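Local atomic coordinates of alternansucrase (Leuconostoc mesenteroides, PDB entry 6HVG), a protein that belongs to glycosyl hydrolase family 70, a multidomain family built round a circularly permuted (beta/alpha)8 barrel, and also carries choline-binding and putative cell-wall-binding repeats. Residues 613-618 and 1082-1087; 655-660 and 1043-1048; 813-816 and 821-824. One frame throughout, in Å; residues are numbered along the deposited sequence.

In the fold
From the N terminus, the chain passes 613-618 and then 655-660, which lead into or hold two neighbouring strands of one parallel eight-stranded barrel. It next runs through helix 807-814 into strand 821-825, where interaction 3 closes a short loop of four residues. Interaction 2 closes when 1043-1048 meets 655-660, and interaction 1 when 1082-1087 meets 613-618, 464 residues on. The three are fully nested: 3 inside 2, and 2 inside 1. Interaction 2 spans the barrel interior, interaction 1 lies between the barrel wall and its helices, and interaction 3 fastens a helix to the outer side of the wall. Their strands also bond directly, 617-620 to 657-658, 1081-1083 to 1045-1047, and 1045-1047 to 821-825.

Interaction 1. Residues 613-618 and 1082-1087; sequences ANFDGI and FELAPQ
The backbones keep their distance, the CA atoms of F615 and L1084 being 9.7 Å apart: strands 617-620 and 1081-1083 do not pair directly, and strand 1151-1156 lies between them, parallel to both. F615 sits in the loop that leads into the first strand, whereas L1084 follows E1083 of the second. Side chains therefore do the bridging. The phenyl group of F615, with CG beside the backbone N (chi1 -77°), brings its outer end within range, and F615 CE1 meets L1084 CD1 at 3.6 Å. That methyl comes in obliquely to the ring. Q1087 approaches at the ring edge, its CG 4.4 Å from F615 CZ. The Q1087 side chain is folded back on its own backbone: NE2 donates to A1085 O at 2.8 Å with an N-H...O angle of 156°, from above the carbonyl plane, and its OE1 is hydrogen-bonded to N1064 ND2, so both ends of the amide are held while CG is left for the ring. A1154 of the intervening strand, I1142 of helix 1135-1147 and M601 of helix 587-601 also touch F615. The contact packs the loop before one strand against residues following another, on the helix side of the wall, as in a (beta/alpha)8 barrel.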
# COMPACT_ATOMS: atom_id res chain seq x y z
N ALA A 613 -7.87 -36.84 -8.33
CA ALA A 613 -8.33 -35.52 -7.91
C ALA A 613 -7.22 -34.76 -7.17
O ALA A 613 -7.51 -34.02 -6.23
CB ALA A 613 -9.58 -35.68 -7.06
N ASN A 614 -5.97 -34.93 -7.61
CA ASN A 614 -4.81 -34.33 -6.94
C ASN A 614 -4.16 -33.20 -7.73
O ASN A 614 -4.05 -33.29 -8.94
CB ASN A 614 -3.73 -35.39 -6.70
CG ASN A 614 -4.09 -36.37 -5.61
OD1 ASN A 614 -5.01 -36.14 -4.83
ND2 ASN A 614 -3.36 -37.46 -5.53
N PHE A 615 -3.74 -32.14 -7.07
CA PHE A 615 -3.04 -31.04 -7.75
C PHE A 615 -1.72 -31.56 -8.31
O PHE A 615 -1.12 -32.46 -7.73
CB PHE A 615 -2.78 -29.87 -6.77
CG PHE A 615 -3.99 -29.00 -6.47
CD1 PHE A 615 -4.45 -28.06 -7.39
CD2 PHE A 615 -4.64 -29.09 -5.26
CE1 PHE A 615 -5.53 -27.25 -7.11
CE2 PHE A 615 -5.72 -28.29 -4.97
CZ PHE A 615 -6.17 -27.37 -5.90
N ASP A 616 -1.26 -30.99 -9.41
CA ASP A 616 -0.03 -31.47 -10.09
C ASP A 616 1.17 -30.58 -9.88
O ASP A 616 2.29 -31.06 -9.89
CB ASP A 616 -0.25 -31.59 -11.60
CG ASP A 616 -1.47 -32.43 -11.94
OD1 ASP A 616 -1.38 -33.68 -11.91
OD2 ASP A 616 -2.51 -31.81 -12.19
N GLY A 617 0.94 -29.27 -9.77
CA GLY A 617 2.01 -28.32 -9.58
C GLY A 617 1.58 -27.24 -8.62
O GLY A 617 0.44 -27.24 -8.17
N ILE A 618 2.46 -26.29 -8.35
CA ILE A 618 2.13 -25.19 -7.44
C ILE A 618 2.53 -23.83 -8.00
O ILE A 618 3.39 -23.73 -8.84
CB ILE A 618 2.83 -25.36 -6.08
CG1 ILE A 618 4.34 -25.42 -6.28
CG2 ILE A 618 2.34 -26.62 -5.36
CD1 ILE A 618 5.15 -25.35 -5.00
N PHE A 1082 -3.94 -25.66 -15.62
CA PHE A 1082 -4.98 -24.76 -15.16
C PHE A 1082 -4.62 -24.23 -13.78
O PHE A 1082 -4.57 -24.99 -12.81
CB PHE A 1082 -6.31 -25.49 -15.08
CG PHE A 1082 -7.52 -24.57 -15.14
CD1 PHE A 1082 -7.89 -23.82 -14.03
CD2 PHE A 1082 -8.27 -24.47 -16.29
CE1 PHE A 1082 -8.98 -22.99 -14.09
CE2 PHE A 1082 -9.37 -23.64 -16.35
CZ PHE A 1082 -9.73 -22.91 -15.26
N GLU A 1083 -4.33 -22.94 -13.70
CA GLU A 1083 -4.01 -22.32 -12.42
C GLU A 1083 -5.32 -21.92 -11.80
O GLU A 1083 -5.97 -20.99 -12.25
CB GLU A 1083 -3.09 -21.11 -12.59
CG GLU A 1083 -2.49 -20.61 -11.30
CD GLU A 1083 -1.94 -19.20 -11.41
OE1 GLU A 1083 -1.24 -18.90 -12.40
OE2 GLU A 1083 -2.22 -18.38 -10.49
N LEU A 1084 -5.71 -22.67 -10.76
CA LEU A 1084 -6.94 -22.42 -10.00
C LEU A 1084 -6.66 -21.42 -8.90
O LEU A 1084 -5.57 -21.40 -8.34
CB LEU A 1084 -7.46 -23.71 -9.38
CG LEU A 1084 -7.99 -24.77 -10.33
CD1 LEU A 1084 -7.63 -26.15 -9.87
CD2 LEU A 1084 -9.50 -24.67 -10.49
N ALA A 1085 -7.67 -20.64 -8.54
CA ALA A 1085 -7.59 -19.74 -7.40
C ALA A 1085 -7.21 -20.52 -6.14
O ALA A 1085 -7.35 -21.75 -6.10
CB ALA A 1085 -8.91 -19.04 -7.20
N PRO A 1086 -6.70 -19.81 -5.11
CA PRO A 1086 -6.45 -20.44 -3.82
C PRO A 1086 -7.76 -20.87 -3.20
O PRO A 1086 -8.69 -20.06 -3.08
CB PRO A 1086 -5.81 -19.33 -3.00
CG PRO A 1086 -6.28 -18.07 -3.65
CD PRO A 1086 -6.29 -18.40 -5.11
N GLN A 1087 -7.84 -22.14 -2.81
CA GLN A 1087 -9.12 -22.76 -2.44
C GLN A 1087 -9.43 -22.71 -0.95
O GLN A 1087 -10.38 -23.36 -0.48
CB GLN A 1087 -9.12 -24.21 -2.89
CG GLN A 1087 -8.98 -24.37 -4.39
CD GLN A 1087 -10.15 -23.80 -5.13
OE1 GLN A 1087 -11.29 -24.14 -4.83
NE2 GLN A 1087 -9.89 -22.93 -6.10

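Interaction 2. Residues 655-660 and 1043-1048; sequences LSILED and NVIYEG
The chi1 of I657, 66°, sets CG1 between the backbone N and the carbonyl carbon and leaves the CG2 methyl to meet I1045. The isoleucine opposite reaches out with a different branch: chi1 of -56° carries its extended CG1 arm forward, so that CD1 does the touching. I657 CG2 and I1045 CD1 come to 3.6 Å, and the two side chains run past one another antiparallel, one offering its short branch and the other the end of its long one. A second pair lies toward the strand beginnings. L655 lays CD1 over the flat side of the N1043 amide, 3.5 Å from N1043 OD1 and 3.7 Å from N1043 CG. This is van der Waals packing; the polar atoms of the amide are engaged by other groups, OD1 with T1080 OG1 and ND2 with L1040 O. Those two bonds hold the N1043 amide in the orientation that presents a face to the leucine methyl. The main chains stay well apart, with the CA atoms of L655 and I1045 at 8.8 Å. Strands 657-658 and 1045-1047 are four steps apart in the parallel barrel, which puts them on opposite walls, and their isoleucines meet across its interior. E1083 and R823, from strands 1081-1083 and 821-825, touch both isoleucines there, while S1081 packs against L655. On the other side of strand 657-658, L658 turns outward to V669 of helix 665-671. Strand 617-620 flanks 657-658, and strands 1081-1083 and 821-825 lie on the two sides of 1045-1047.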
# COMPACT_ATOMS: atom_id res chain seq x y z
N LEU A 655 4.18 -28.85 -13.80
CA LEU A 655 4.44 -27.42 -14.03
C LEU A 655 4.18 -26.60 -12.77
O LEU A 655 3.11 -26.69 -12.22
CB LEU A 655 3.55 -26.86 -15.14
CG LEU A 655 4.08 -27.00 -16.56
CD1 LEU A 655 2.97 -26.62 -17.53
CD2 LEU A 655 5.31 -26.13 -16.76
N SER A 656 5.19 -25.82 -12.38
CA SER A 656 5.17 -25.00 -11.15
C SER A 656 5.75 -23.61 -11.40
O SER A 656 6.80 -23.47 -12.04
CB SER A 656 6.00 -25.67 -10.05
OG SER A 656 5.34 -26.83 -9.57
N ILE A 657 5.09 -22.58 -10.87
CA ILE A 657 5.48 -21.19 -11.11
C ILE A 657 5.74 -20.45 -9.81
O ILE A 657 5.26 -20.85 -8.74
CB ILE A 657 4.44 -20.43 -11.96
CG1 ILE A 657 3.11 -20.28 -11.21
CG2 ILE A 657 4.24 -21.15 -13.29
CD1 ILE A 657 2.02 -19.57 -12.00
N LEU A 658 6.52 -19.38 -9.90
CA LEU A 658 6.84 -18.51 -8.77
C LEU A 658 6.28 -17.12 -9.03
O LEU A 658 6.42 -16.60 -10.13
CB LEU A 658 8.35 -18.34 -8.64
CG LEU A 658 9.20 -19.55 -8.32
CD1 LEU A 658 10.66 -19.23 -8.52
CD2 LEU A 658 8.91 -20.04 -6.90
N GLU A 659 5.68 -16.51 -8.01
CA GLU A 659 5.43 -15.06 -7.97
C GLU A 659 6.69 -14.42 -7.38
O GLU A 659 6.79 -14.28 -6.17
CB GLU A 659 4.23 -14.73 -7.11
CG GLU A 659 3.69 -13.31 -7.26
CD GLU A 659 3.02 -12.73 -5.99
OE1 GLU A 659 2.77 -13.46 -5.01
OE2 GLU A 659 2.75 -11.52 -5.96
N ASP A 660 7.66 -14.09 -8.25
CA ASP A 660 8.97 -13.59 -7.85
C ASP A 660 9.29 -12.25 -8.52
O ASP A 660 9.88 -12.22 -9.58
CB ASP A 660 10.04 -14.64 -8.15
CG ASP A 660 10.22 -14.90 -9.65
OD1 ASP A 660 9.22 -14.82 -10.41
OD2 ASP A 660 11.37 -15.22 -10.05
N ASN A 1043 3.67 -25.69 -23.71
CA ASN A 1043 2.70 -25.51 -22.64
C ASN A 1043 2.08 -24.14 -22.61
O ASN A 1043 2.65 -23.18 -23.09
CB ASN A 1043 3.35 -25.77 -21.30
CG ASN A 1043 3.68 -27.22 -21.11
OD1 ASN A 1043 2.81 -28.02 -20.75
ND2 ASN A 1043 4.93 -27.59 -21.38
N VAL A 1044 0.87 -24.06 -22.07
CA VAL A 1044 0.19 -22.80 -21.81
C VAL A 1044 -0.52 -22.91 -20.47
O VAL A 1044 -1.29 -23.87 -20.25
CB VAL A 1044 -0.85 -22.48 -22.88
CG1 VAL A 1044 -1.54 -21.17 -22.55
CG2 VAL A 1044 -0.20 -22.42 -24.25
N ILE A 1045 -0.29 -21.95 -19.59
CA ILE A 1045 -0.98 -21.91 -18.30
C ILE A 1045 -2.17 -20.97 -18.42
O ILE A 1045 -2.06 -19.92 -19.04
CB ILE A 1045 -0.08 -21.38 -17.18
CG1 ILE A 1045 1.19 -22.23 -17.08
CG2 ILE A 1045 -0.81 -21.42 -15.85
CD1 ILE A 1045 2.25 -21.61 -16.22
N TYR A 1046 -3.28 -21.35 -17.83
CA TYR A 1046 -4.43 -20.48 -17.78
C TYR A 1046 -4.65 -20.13 -16.34
O TYR A 1046 -4.90 -21.01 -15.51
CB TYR A 1046 -5.65 -21.19 -18.35
CG TYR A 1046 -6.93 -20.42 -18.33
CD1 TYR A 1046 -7.11 -19.32 -19.14
CD2 TYR A 1046 -7.99 -20.82 -17.53
CE1 TYR A 1046 -8.30 -18.61 -19.15
CE2 TYR A 1046 -9.19 -20.13 -17.55
CZ TYR A 1046 -9.34 -19.02 -18.35
OH TYR A 1046 -10.53 -18.34 -18.35
N GLU A 1047 -4.53 -18.85 -16.04
CA GLU A 1047 -4.83 -18.35 -14.71
C GLU A 1047 -6.30 -18.07 -14.71
O GLU A 1047 -6.74 -17.05 -15.25
CB GLU A 1047 -4.05 -17.08 -14.51
CG GLU A 1047 -4.17 -16.52 -13.11
CD GLU A 1047 -3.60 -15.13 -13.03
OE1 GLU A 1047 -3.60 -14.44 -14.06
OE2 GLU A 1047 -3.12 -14.73 -11.96
N GLY A 1048 -7.07 -18.98 -14.12
CA GLY A 1048 -8.52 -19.04 -14.36
C GLY A 1048 -9.42 -18.54 -13.23
O GLY A 1048 -10.26 -19.28 -12.76

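Interaction 3. Residues 813-816 and 821-824; sequences MLLT and VPRV
L814 meets P822 at the CB corner of its ring, the two side chains crossing obliquely, with L814 CG 3.9 Å from P822 CB. CG anti to the backbone N (chi1 -173°) carries the branched end of the leucine to the strand, where L814 CD2 comes to 3.5 Å from the backbone R823 O, a methyl-to-carbonyl packing contact. The backbones are close as well: the CA atoms of L814 and P822 are 6.3 Å apart. L815 meets the same proline at about a right angle. L815 CD2 stands 4.1 Å from P822 CB and 4.3 Å from V824 CG2, so one methyl bridges two residues on one side of the strand. This is an alpha-to-beta junction of the (beta/alpha)8 barrel: helix 807-814 leads through a short four-residue connection into strand 821-825, and L814 and L815 pack on the strand that follows. T816 N donates to M813 O at 3.2 Å. P822 faces the helices, and V824 lends CG2 to the same side, whereas R823 points to the barrel interior, where its NH1 forms a salt bridge with E1083 OE1. Outside the wall, L850 and L851 of helix 844-857 pack against L815, and R854 of that helix touches P822. M813 and T816 rest on strand 910-915 of the large antiparallel sheet.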
# COMPACT_ATOMS: atom_id res chain seq x y z
N MET A 813 1.90 -11.23 -29.41
CA MET A 813 3.32 -11.38 -29.11
C MET A 813 3.57 -12.44 -28.03
O MET A 813 4.42 -13.31 -28.19
CB MET A 813 3.92 -10.05 -28.68
CG MET A 813 3.89 -9.00 -29.78
SD MET A 813 4.59 -7.41 -29.30
CE MET A 813 6.26 -7.90 -28.84
N LEU A 814 2.80 -12.37 -26.95
CA LEU A 814 2.95 -13.33 -25.85
C LEU A 814 2.88 -14.76 -26.35
O LEU A 814 3.68 -15.60 -25.94
CB LEU A 814 1.86 -13.13 -24.80
CG LEU A 814 2.04 -13.98 -23.55
CD1 LEU A 814 3.18 -13.44 -22.70
CD2 LEU A 814 0.75 -14.02 -22.74
N LEU A 815 1.93 -15.00 -27.24
CA LEU A 815 1.59 -16.36 -27.68
C LEU A 815 2.43 -16.90 -28.82
O LEU A 815 2.32 -18.07 -29.15
CB LEU A 815 0.11 -16.43 -28.05
CG LEU A 815 -0.86 -16.15 -26.89
CD1 LEU A 815 -2.28 -16.04 -27.39
CD2 LEU A 815 -0.78 -17.21 -25.79
N THR A 816 3.27 -16.05 -29.43
CA THR A 816 4.21 -16.48 -30.49
C THR A 816 5.68 -16.47 -30.05
O THR A 816 6.55 -16.92 -30.79
CB THR A 816 4.07 -15.60 -31.75
OG1 THR A 816 4.25 -14.21 -31.42
CG2 THR A 816 2.71 -15.79 -32.37
N VAL A 821 6.80 -20.15 -21.24
CA VAL A 821 5.47 -20.70 -21.07
C VAL A 821 4.50 -19.54 -20.88
O VAL A 821 4.48 -18.92 -19.82
CB VAL A 821 5.38 -21.60 -19.84
CG1 VAL A 821 3.94 -22.07 -19.65
CG2 VAL A 821 6.35 -22.78 -19.92
N PRO A 822 3.71 -19.21 -21.90
CA PRO A 822 2.80 -18.07 -21.69
C PRO A 822 1.68 -18.38 -20.70
O PRO A 822 1.29 -19.53 -20.57
CB PRO A 822 2.24 -17.82 -23.09
CG PRO A 822 2.37 -19.13 -23.78
CD PRO A 822 3.64 -19.74 -23.26
N ARG A 823 1.22 -17.36 -19.99
CA ARG A 823 0.06 -17.48 -19.14
C ARG A 823 -1.05 -16.52 -19.57
O ARG A 823 -0.80 -15.34 -19.85
CB ARG A 823 0.40 -17.23 -17.69
CG ARG A 823 -0.75 -17.61 -16.77
CD ARG A 823 -0.38 -17.52 -15.30
NE ARG A 823 -0.13 -16.14 -14.92
CZ ARG A 823 0.18 -15.75 -13.70
NH1 ARG A 823 0.27 -16.64 -12.72
NH2 ARG A 823 0.41 -14.46 -13.47
N VAL A 824 -2.26 -17.06 -19.62
CA VAL A 824 -3.43 -16.31 -20.04
C VAL A 824 -4.35 -16.02 -18.86
O VAL A 824 -4.68 -16.91 -18.05
CB VAL A 824 -4.22 -17.10 -21.10
CG1 VAL A 824 -5.44 -16.30 -21.54
CG2 VAL A 824 -3.34 -17.42 -22.30